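Local coordinates for protein putative S41 protease (PDB 3K50) that is of uncharacterised function but, as a putative S41-family protease with a PDZ domain, probably cleaves peptide bonds by serine-type hydrolysis, at residues S95-V98 against P99-A103; M248-A252 against D253-Q257; L390-A393 against L394-S398. All blocks are in the same frame, centred on the assembly; numbering follows the deposited sequence.

Contact 1: S95-V98 against P99-A103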
ATOM      1  N   SER A  95      -0.866  14.251  -0.864  1.00 27.65           N
ATOM      2  CA  SER A  95      -1.696  13.092  -0.756  1.00 28.02           C
ATOM      3  C   SER A  95      -1.518  12.295   0.559  1.00 28.15           C
ATOM      4  O   SER A  95      -2.359  11.513   0.879  1.00 27.54           O
ATOM      5  CB  SER A  95      -1.351  12.121  -1.902  1.00 29.27           C
ATOM      6  OG  SER A  95       0.053  11.756  -1.841  1.00 28.66           O
ATOM      7  N   TYR A  96      -0.417  12.474   1.276  1.00 27.91           N
ATOM      8  CA  TYR A  96      -0.095  11.675   2.460  1.00 26.52           C
ATOM      9  C   TYR A  96       1.000  12.426   3.222  1.00 29.72           C
ATOM     10  O   TYR A  96       1.946  12.986   2.586  1.00 29.43           O
ATOM     11  CB  TYR A  96       0.414  10.310   2.009  1.00 29.93           C
ATOM     12  CG  TYR A  96       0.573   9.282   3.099  1.00 27.37           C
ATOM     13  CD1 TYR A  96       1.738   9.155   3.746  1.00 22.76           C
ATOM     14  CD2 TYR A  96      -0.438   8.359   3.390  1.00 26.11           C
ATOM     15  CE1 TYR A  96       1.922   8.199   4.725  1.00 35.86           C
ATOM     16  CE2 TYR A  96      -0.261   7.400   4.331  1.00 29.87           C
ATOM     17  CZ  TYR A  96       0.931   7.328   5.002  1.00 28.49           C
ATOM     18  OH  TYR A  96       1.150   6.387   5.981  1.00 33.88           O
ATOM     19  N   VAL A  97       0.857  12.518   4.548  1.00 25.77           N
ATOM     20  CA  VAL A  97       1.878  13.138   5.409  1.00 23.86           C
ATOM     21  C   VAL A  97       2.262  12.112   6.469  1.00 27.90           C
ATOM     22  O   VAL A  97       1.384  11.584   7.190  1.00 27.81           O
ATOM     23  CB  VAL A  97       1.328  14.416   6.071  1.00 29.81           C
ATOM     24  CG1 VAL A  97       2.309  15.006   7.129  1.00 23.53           C
ATOM     25  CG2 VAL A  97       1.032  15.437   4.995  1.00 20.87           C
ATOM     26  N   VAL A  98       3.557  11.845   6.598  1.00 27.36           N
ATOM     27  CA  VAL A  98       4.075  10.923   7.565  1.00 27.30           C
ATOM     28  C   VAL A  98       4.059  11.585   8.946  1.00 26.69           C
ATOM     29  O   VAL A  98       4.553  12.713   9.082  1.00 29.69           O
ATOM     30  CB  VAL A  98       5.530  10.513   7.217  1.00 24.80           C
ATOM     31  CG1 VAL A  98       6.191   9.786   8.354  1.00 25.43           C
ATOM     32  CG2 VAL A  98       5.575   9.659   5.909  1.00 24.94           C
ATOM     33  N   PRO A  99       3.456  10.913   9.944  1.00 28.60           N
ATOM     34  CA  PRO A  99       3.399  11.403  11.322  1.00 31.87           C
ATOM     35  C   PRO A  99       4.799  11.660  11.874  1.00 31.62           C
ATOM     36  O   PRO A  99       5.702  10.867  11.691  1.00 33.18           O
ATOM     37  CB  PRO A  99       2.713  10.277  12.082  1.00 34.79           C
ATOM     38  CG  PRO A  99       2.025   9.445  11.082  1.00 39.00           C
ATOM     39  CD  PRO A  99       2.740   9.632   9.768  1.00 34.15           C
ATOM     40  N   GLY A 100       4.979  12.803  12.503  1.00 36.29           N
ATOM     41  CA  GLY A 100       6.243  13.140  13.083  1.00 36.39           C
ATOM     42  C   GLY A 100       7.311  13.617  12.123  1.00 37.51           C
ATOM     43  O   GLY A 100       8.444  13.789  12.548  1.00 42.76           O
ATOM     44  N   SER A 101       6.960  13.901  10.880  1.00 32.65           N
ATOM     45  CA  SER A 101       7.891  14.344   9.858  1.00 30.94           C
ATOM     46  C   SER A 101       8.047  15.860   9.803  1.00 34.06           C
ATOM     47  O   SER A 101       7.287  16.578  10.420  1.00 30.88           O
ATOM     48  CB  SER A 101       7.360  13.891   8.491  1.00 36.15           C
ATOM     49  OG  SER A 101       6.085  14.454   8.171  1.00 31.68           O
ATOM     50  N   PRO A 102       9.071  16.347   9.085  1.00 30.99           N
ATOM     51  CA  PRO A 102       9.169  17.753   8.757  1.00 32.18           C
ATOM     52  C   PRO A 102       7.869  18.329   8.155  1.00 31.44           C
ATOM     53  O   PRO A 102       7.493  19.444   8.502  1.00 29.84           O
ATOM     54  CB  PRO A 102      10.283  17.777   7.684  1.00 35.62           C
ATOM     55  CG  PRO A 102      11.159  16.676   8.032  1.00 31.33           C
ATOM     56  CD  PRO A 102      10.246  15.597   8.601  1.00 32.46           C
ATOM     57  N   ALA A 103       7.196  17.579   7.283  1.00 30.67           N
ATOM     58  CA  ALA A 103       5.941  18.032   6.653  1.00 33.22           C
ATOM     59  C   ALA A 103       4.855  18.320   7.713  1.00 31.52           C
ATOM     60  O   ALA A 103       4.184  19.379   7.733  1.00 31.77           O
ATOM     61  CB  ALA A 103       5.432  16.950   5.613  1.00 29.78           C
TER

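Contact 2: M248-A252 against D253-Q257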
HETATM    1  N   MSE A 248      -9.633 -10.541  12.436  1.00 28.83           N
HETATM    2  CA  MSE A 248     -10.314  -9.575  13.280  1.00 26.42           C
HETATM    3  C   MSE A 248     -11.537  -8.907  12.610  1.00 28.99           C
HETATM    4  O   MSE A 248     -12.411  -8.387  13.315  1.00 34.47           O
HETATM    5  CB  MSE A 248      -9.310  -8.557  13.832  1.00 27.57           C
HETATM    6  CG  MSE A 248      -8.318  -9.119  14.865  1.00 24.28           C
HETATM    7 SE   MSE A 248      -7.272  -7.902  15.917  0.75 23.48          SE
HETATM    8  CE  MSE A 248      -6.394  -7.054  14.509  1.00 24.47           C
ATOM      9  N   LEU A 249     -11.638  -8.949  11.286  1.00 31.75           N
ATOM     10  CA  LEU A 249     -12.796  -8.360  10.578  1.00 31.05           C
ATOM     11  C   LEU A 249     -13.921  -9.359  10.397  1.00 33.87           C
ATOM     12  O   LEU A 249     -15.074  -8.982  10.399  1.00 38.67           O
ATOM     13  CB  LEU A 249     -12.391  -7.860   9.182  1.00 28.06           C
ATOM     14  CG  LEU A 249     -11.442  -6.685   9.065  1.00 26.76           C
ATOM     15  CD1 LEU A 249     -10.765  -6.525   7.686  1.00 26.04           C
ATOM     16  CD2 LEU A 249     -12.304  -5.393   9.419  1.00 27.47           C
ATOM     17  N   ALA A 250     -13.582 -10.646  10.346  1.00 28.55           N
ATOM     18  CA  ALA A 250     -14.507 -11.652   9.888  1.00 29.98           C
ATOM     19  C   ALA A 250     -15.715 -11.904  10.784  1.00 29.15           C
ATOM     20  O   ALA A 250     -15.681 -11.604  11.994  1.00 31.39           O
ATOM     21  CB  ALA A 250     -13.769 -12.952   9.700  1.00 28.06           C
ATOM     22  N   PRO A 251     -16.768 -12.496  10.211  1.00 30.08           N
ATOM     23  CA  PRO A 251     -17.845 -12.924  11.096  1.00 29.56           C
ATOM     24  C   PRO A 251     -17.289 -13.936  12.084  1.00 28.34           C
ATOM     25  O   PRO A 251     -16.499 -14.840  11.709  1.00 33.62           O
ATOM     26  CB  PRO A 251     -18.817 -13.643  10.152  1.00 30.51           C
ATOM     27  CG  PRO A 251     -18.501 -13.133   8.773  1.00 34.00           C
ATOM     28  CD  PRO A 251     -17.051 -12.795   8.782  1.00 32.71           C
ATOM     29  N   ALA A 252     -17.739 -13.834  13.314  1.00 31.73           N
ATOM     30  CA  ALA A 252     -17.322 -14.680  14.422  1.00 29.69           C
ATOM     31  C   ALA A 252     -17.585 -16.180  14.176  1.00 34.56           C
ATOM     32  O   ALA A 252     -16.823 -17.038  14.615  1.00 37.17           O
ATOM     33  CB  ALA A 252     -18.042 -14.185  15.698  1.00 27.21           C
ATOM     34  N   ASP A 253     -18.616 -16.540  13.432  1.00 34.56           N
ATOM     35  CA  ASP A 253     -18.788 -17.970  13.169  1.00 35.49           C
ATOM     36  C   ASP A 253     -17.769 -18.567  12.174  1.00 35.91           C
ATOM     37  O   ASP A 253     -17.835 -19.777  11.857  1.00 37.65           O
ATOM     38  CB  ASP A 253     -20.238 -18.290  12.755  1.00 36.57           C
ATOM     39  CG  ASP A 253     -20.681 -17.605  11.468  1.00 43.96           C
ATOM     40  OD1 ASP A 253     -19.922 -16.842  10.836  1.00 42.65           O
ATOM     41  OD2 ASP A 253     -21.849 -17.823  11.102  1.00 49.34           O
ATOM     42  N   LYS A 254     -16.858 -17.754  11.644  1.00 32.78           N
ATOM     43  CA  LYS A 254     -15.844 -18.247  10.720  1.00 31.80           C
ATOM     44  C   LYS A 254     -14.529 -18.628  11.371  1.00 32.28           C
ATOM     45  O   LYS A 254     -13.618 -19.132  10.693  1.00 29.89           O
ATOM     46  CB  LYS A 254     -15.537 -17.223   9.609  1.00 31.25           C
ATOM     47  CG  LYS A 254     -16.746 -16.735   8.802  1.00 38.06           C
ATOM     48  CD  LYS A 254     -17.643 -17.801   8.309  1.00 32.76           C
ATOM     49  CE  LYS A 254     -18.794 -17.196   7.505  1.00 43.45           C
ATOM     50  NZ  LYS A 254     -19.856 -18.159   7.154  1.00 35.14           N
HETATM   51  N   MSE A 255     -14.422 -18.454  12.681  1.00 33.29           N
HETATM   52  CA  MSE A 255     -13.188 -18.767  13.320  1.00 30.60           C
HETATM   53  C   MSE A 255     -12.817 -20.200  13.017  1.00 31.81           C
HETATM   54  O   MSE A 255     -13.677 -21.090  13.064  1.00 28.61           O
HETATM   55  CB  MSE A 255     -13.264 -18.554  14.822  1.00 30.86           C
HETATM   56  CG  MSE A 255     -13.462 -17.088  15.265  1.00 32.34           C
HETATM   57 SE   MSE A 255     -12.016 -15.902  14.563  0.75 27.20          SE
HETATM   58  CE  MSE A 255     -12.861 -15.162  13.062  1.00 30.68           C
ATOM     59  N   ASN A 256     -11.525 -20.382  12.699  1.00 29.32           N
ATOM     60  CA  ASN A 256     -10.884 -21.676  12.443  1.00 27.42           C
ATOM     61  C   ASN A 256     -11.112 -22.227  11.051  1.00 30.32           C
ATOM     62  O   ASN A 256     -10.544 -23.233  10.707  1.00 24.70           O
ATOM     63  CB  ASN A 256     -11.216 -22.731  13.511  1.00 30.51           C
ATOM     64  CG  ASN A 256     -10.796 -22.320  14.910  1.00 30.97           C
ATOM     65  OD1 ASN A 256     -11.553 -22.474  15.879  1.00 36.33           O
ATOM     66  ND2 ASN A 256      -9.572 -21.892  15.036  1.00 23.87           N
ATOM     67  N   GLN A 257     -11.889 -21.525  10.237  1.00 30.24           N
ATOM     68  CA  GLN A 257     -12.085 -21.911   8.846  1.00 30.95           C
ATOM     69  C   GLN A 257     -10.873 -21.515   8.014  1.00 30.24           C
ATOM     70  O   GLN A 257     -10.126 -20.614   8.381  1.00 30.20           O
ATOM     71  CB  GLN A 257     -13.409 -21.299   8.326  1.00 30.96           C
ATOM     72  CG  GLN A 257     -14.614 -21.904   9.146  1.00 30.44           C
ATOM     73  CD  GLN A 257     -15.992 -21.587   8.626  1.00 35.60           C
ATOM     74  OE1 GLN A 257     -16.930 -21.340   9.405  1.00 51.07           O
ATOM     75  NE2 GLN A 257     -16.132 -21.594   7.349  1.00 26.45           N
TER

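Contact 3: L390-A393 against L394-S398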
ATOM      1  N   LEU A 390     -14.219   7.783   1.177  1.00 28.42           N
ATOM      2  CA  LEU A 390     -14.924   7.415   2.418  1.00 29.12           C
ATOM      3  C   LEU A 390     -16.384   7.874   2.303  1.00 29.01           C
ATOM      4  O   LEU A 390     -17.253   7.156   2.629  1.00 28.12           O
ATOM      5  CB  LEU A 390     -14.252   8.007   3.655  1.00 28.16           C
ATOM      6  CG  LEU A 390     -15.044   7.995   4.988  1.00 29.73           C
ATOM      7  CD1 LEU A 390     -15.388   6.557   5.392  1.00 27.08           C
ATOM      8  CD2 LEU A 390     -14.278   8.683   6.065  1.00 24.45           C
ATOM      9  N   ASN A 391     -16.621   9.072   1.796  1.00 29.39           N
ATOM     10  CA  ASN A 391     -17.973   9.564   1.610  1.00 30.48           C
ATOM     11  C   ASN A 391     -18.796   8.600   0.745  1.00 31.18           C
ATOM     12  O   ASN A 391     -19.973   8.381   0.995  1.00 32.86           O
ATOM     13  CB  ASN A 391     -17.977  10.932   0.957  1.00 29.77           C
ATOM     14  CG  ASN A 391     -19.352  11.547   0.954  1.00 29.86           C
ATOM     15  OD1 ASN A 391     -20.035  11.481  -0.036  1.00 30.73           O
ATOM     16  ND2 ASN A 391     -19.797  12.031   2.102  1.00 32.32           N
ATOM     17  N   ALA A 392     -18.180   8.066  -0.303  1.00 32.74           N
ATOM     18  CA  ALA A 392     -18.869   7.120  -1.198  1.00 28.01           C
ATOM     19  C   ALA A 392     -19.337   5.895  -0.432  1.00 28.21           C
ATOM     20  O   ALA A 392     -20.488   5.454  -0.599  1.00 30.20           O
ATOM     21  CB  ALA A 392     -17.967   6.708  -2.387  1.00 27.24           C
ATOM     22  N   ALA A 393     -18.447   5.311   0.374  1.00 27.67           N
ATOM     23  CA  ALA A 393     -18.759   4.162   1.159  1.00 29.53           C
ATOM     24  C   ALA A 393     -19.911   4.472   2.090  1.00 31.32           C
ATOM     25  O   ALA A 393     -20.845   3.690   2.213  1.00 28.44           O
ATOM     26  CB  ALA A 393     -17.548   3.713   2.011  1.00 32.63           C
ATOM     27  N   LEU A 394     -19.821   5.598   2.769  1.00 24.44           N
ATOM     28  CA  LEU A 394     -20.879   5.984   3.727  1.00 30.22           C
ATOM     29  C   LEU A 394     -22.230   6.147   3.045  1.00 28.45           C
ATOM     30  O   LEU A 394     -23.249   5.792   3.608  1.00 28.27           O
ATOM     31  CB  LEU A 394     -20.507   7.259   4.447  1.00 24.07           C
ATOM     32  CG  LEU A 394     -19.262   7.201   5.366  1.00 30.02           C
ATOM     33  CD1 LEU A 394     -18.897   8.652   5.781  1.00 21.83           C
ATOM     34  CD2 LEU A 394     -19.457   6.317   6.578  1.00 30.06           C
ATOM     35  N   LYS A 395     -22.240   6.698   1.841  1.00 31.10           N
ATOM     36  CA  LYS A 395     -23.476   6.854   1.120  1.00 29.90           C
ATOM     37  C   LYS A 395     -23.999   5.497   0.643  1.00 33.90           C
ATOM     38  O   LYS A 395     -25.210   5.216   0.716  1.00 32.85           O
ATOM     39  CB  LYS A 395     -23.323   7.810  -0.084  1.00 31.49           C
ATOM     40  CG  LYS A 395     -23.170   9.330   0.262  1.00 34.88           C
ATOM     41  CD  LYS A 395     -23.248  10.128  -1.079  1.00 39.20           C
ATOM     42  CE  LYS A 395     -22.948  11.658  -1.006  1.00 53.67           C
ATOM     43  NZ  LYS A 395     -23.243  12.214   0.317  1.00 53.98           N
ATOM     44  N   ILE A 396     -23.113   4.674   0.104  1.00 28.97           N
ATOM     45  CA  ILE A 396     -23.529   3.367  -0.412  1.00 30.23           C
ATOM     46  C   ILE A 396     -24.134   2.491   0.703  1.00 31.94           C
ATOM     47  O   ILE A 396     -25.176   1.928   0.514  1.00 32.85           O
ATOM     48  CB  ILE A 396     -22.380   2.652  -1.102  1.00 30.89           C
ATOM     49  CG1 ILE A 396     -22.128   3.325  -2.465  1.00 28.21           C
ATOM     50  CG2 ILE A 396     -22.696   1.156  -1.325  1.00 28.96           C
ATOM     51  CD1 ILE A 396     -20.630   3.348  -2.930  1.00 29.83           C
HETATM   52  N   MSE A 397     -23.529   2.470   1.883  1.00 30.68           N
HETATM   53  CA  MSE A 397     -24.064   1.644   2.956  1.00 29.71           C
HETATM   54  C   MSE A 397     -25.397   2.194   3.457  1.00 31.60           C
HETATM   55  O   MSE A 397     -26.171   1.485   4.065  1.00 34.42           O
HETATM   56  CB  MSE A 397     -23.045   1.509   4.103  1.00 31.15           C
HETATM   57  CG  MSE A 397     -22.895   2.750   4.958  1.00 30.25           C
HETATM   58 SE   MSE A 397     -21.615   2.596   6.410  0.75 26.89          SE
HETATM   59  CE  MSE A 397     -19.953   2.390   5.351  1.00 31.17           C
ATOM     60  N   SER A 398     -25.672   3.461   3.227  1.00 28.32           N
ATOM     61  CA  SER A 398     -26.917   4.053   3.690  1.00 29.63           C
ATOM     62  C   SER A 398     -27.971   4.088   2.603  1.00 32.23           C
ATOM     63  O   SER A 398     -29.062   4.588   2.845  1.00 33.91           O
ATOM     64  CB  SER A 398     -26.671   5.511   4.118  1.00 29.89           C
ATOM     65  OG  SER A 398     -25.873   5.579   5.237  1.00 42.05           O
TER

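Contact 1: S95-V98 against P99-A103
V98 and S101 meet through one carbonyl oxygen, which receives both the backbone N-H and the hydroxyl of the serine. The backbone bond, S101 N to V98 O, is 3.2 Å long and closes a type II beta turn from V98 to S101; its donor stands above the carbonyl plane, 39° out of it. P99 and G100 fill the two central positions of that turn, and the positive phi of G100 (78°) is one that glycine adopts easily. The hydroxyl approaches the same acceptor much more closely, S101 OG lying 2.5 Å from V98 O, so short that the exact length is doubtful. A chi1 of 61° sets OG between the backbone N and the carbonyl carbon of its own residue, where it also bonds to E104 N and so acts as the N-cap of helix 102-105. G100 N is in turn bound by the E104 carboxylate, which links the turn to the first helical turn a second time.

This strand-turn-helix passage, with its sequence PGSPAE, is of the kind found in PDZ domains of the C-terminal-processing and HtrA proteases: strand 90-97 ends, the turn V98-S101 follows, and helix 102-105 starts right after S101.

Two apolar contacts accompany the bend. V97 CG1, anti to its N, comes within 4.0 Å of A103 CB, bringing the last strand residue against the first helical turn. V98 CG1 lies 3.7 Å from P99 CD. On the strand itself, Y96 stacks on H177, and its hydroxyl bonds to D173.

Contact 2: M248-A252 against D253-Q257
P251 and K254 pack against each other round a tight 3-10 turn, the lysine chain slanting across the proline ring. K254 CG is displaced to the backbone N side (chi1 -55°), which puts it 4.0 Å from P251 CD. The bend at chi2 then turns the rest of the chain, extended beyond that point, toward D253 and a long salt bridge, NZ of K254 to OD1 of D253 at 3.9 Å. The D253 carboxylate is placed by a chi1 of 62°, and its OD1 rests 3.5 Å from P251 CB, beside the ring.

The selenomethionine M255 is folded at both chi2 and chi3, doubling back over the turn. Its CG passes 3.4 Å from A252 O, and its CE reaches 4.1 Å from A250 CB. The backbone is closed by K254 N to P251 O, 2.9 Å, and by a weak bond from M255 N to A252 O, 3.4 Å.

A type II turn from K254 to Q257 follows directly. The stretch turns the chain sharply at the surface of the S41 peptidase region, between helix 239-249, whose end packs through M248 and L249 on helix 207-221, and strand 258-263.

Contact 3: L390-A393 against L394-S398
N391 and K395, one helical turn apart, lie with the lysine chain passing at a slant across the asparagine side chain. K395 CB starts 3.6 Å from N391 O, the carbonyl that accepts the lysine's backbone N-H, and CG stays at 3.4 Å from that same O. Further out the contact passes to the amide oxygen: CD is 3.6 Å and CE 3.1 Å from N391 OD1. At the tip the chain folds back, with a nearly eclipsed chi4 of -26°, and NZ sits 3.3 Å from N391 OD1 at an angle too poor for a hydrogen bond. The amide is anchored at its other end, where N391 ND2 bonds to T385 O.

All this belongs to the C-terminal helix 388-398, whose i to i+4 bonds run unbroken from L390 O to M397 N. The helix lies against the mixed sheet of the ClpP/crotonase-like peptidase region: L390, L394 and selenomethionine M397 face strands 187-194 and 226-230.

On the side facing the sheet L390 CD1 meets L394 CG at 3.9 Å. A chi1 of 74° sets M397 CG between the backbone N and the carbonyl carbon, and a bend at chi3 brings CE to 4.3 Å from A393 CB. I396 instead curls its CD1 to A392 O, 3.1 Å apart. The S398 hydroxyl donates to L394 O and also bonds to N185.

In the fold
The three contacts are local folds of a single chain that lie far apart, their centres 24 to 35 Å from one another, and none touches another. Contact 1 is partly buried in the PDZ domain and joins a strand to a helix through a capped turn. Contact 2 lies on the surface of the S41 peptidase region, where a turn that starts at a proline links helix to strand. Contact 3 stays within one helix, with one side against the mixed sheet and N391 and K395 on a more open one. Accordingly, polar capping dominates contact 1, turn hydrogen bonds with a loose charge pair characterise contact 2, and regular helical bonds plus apolar packing mark contact 3.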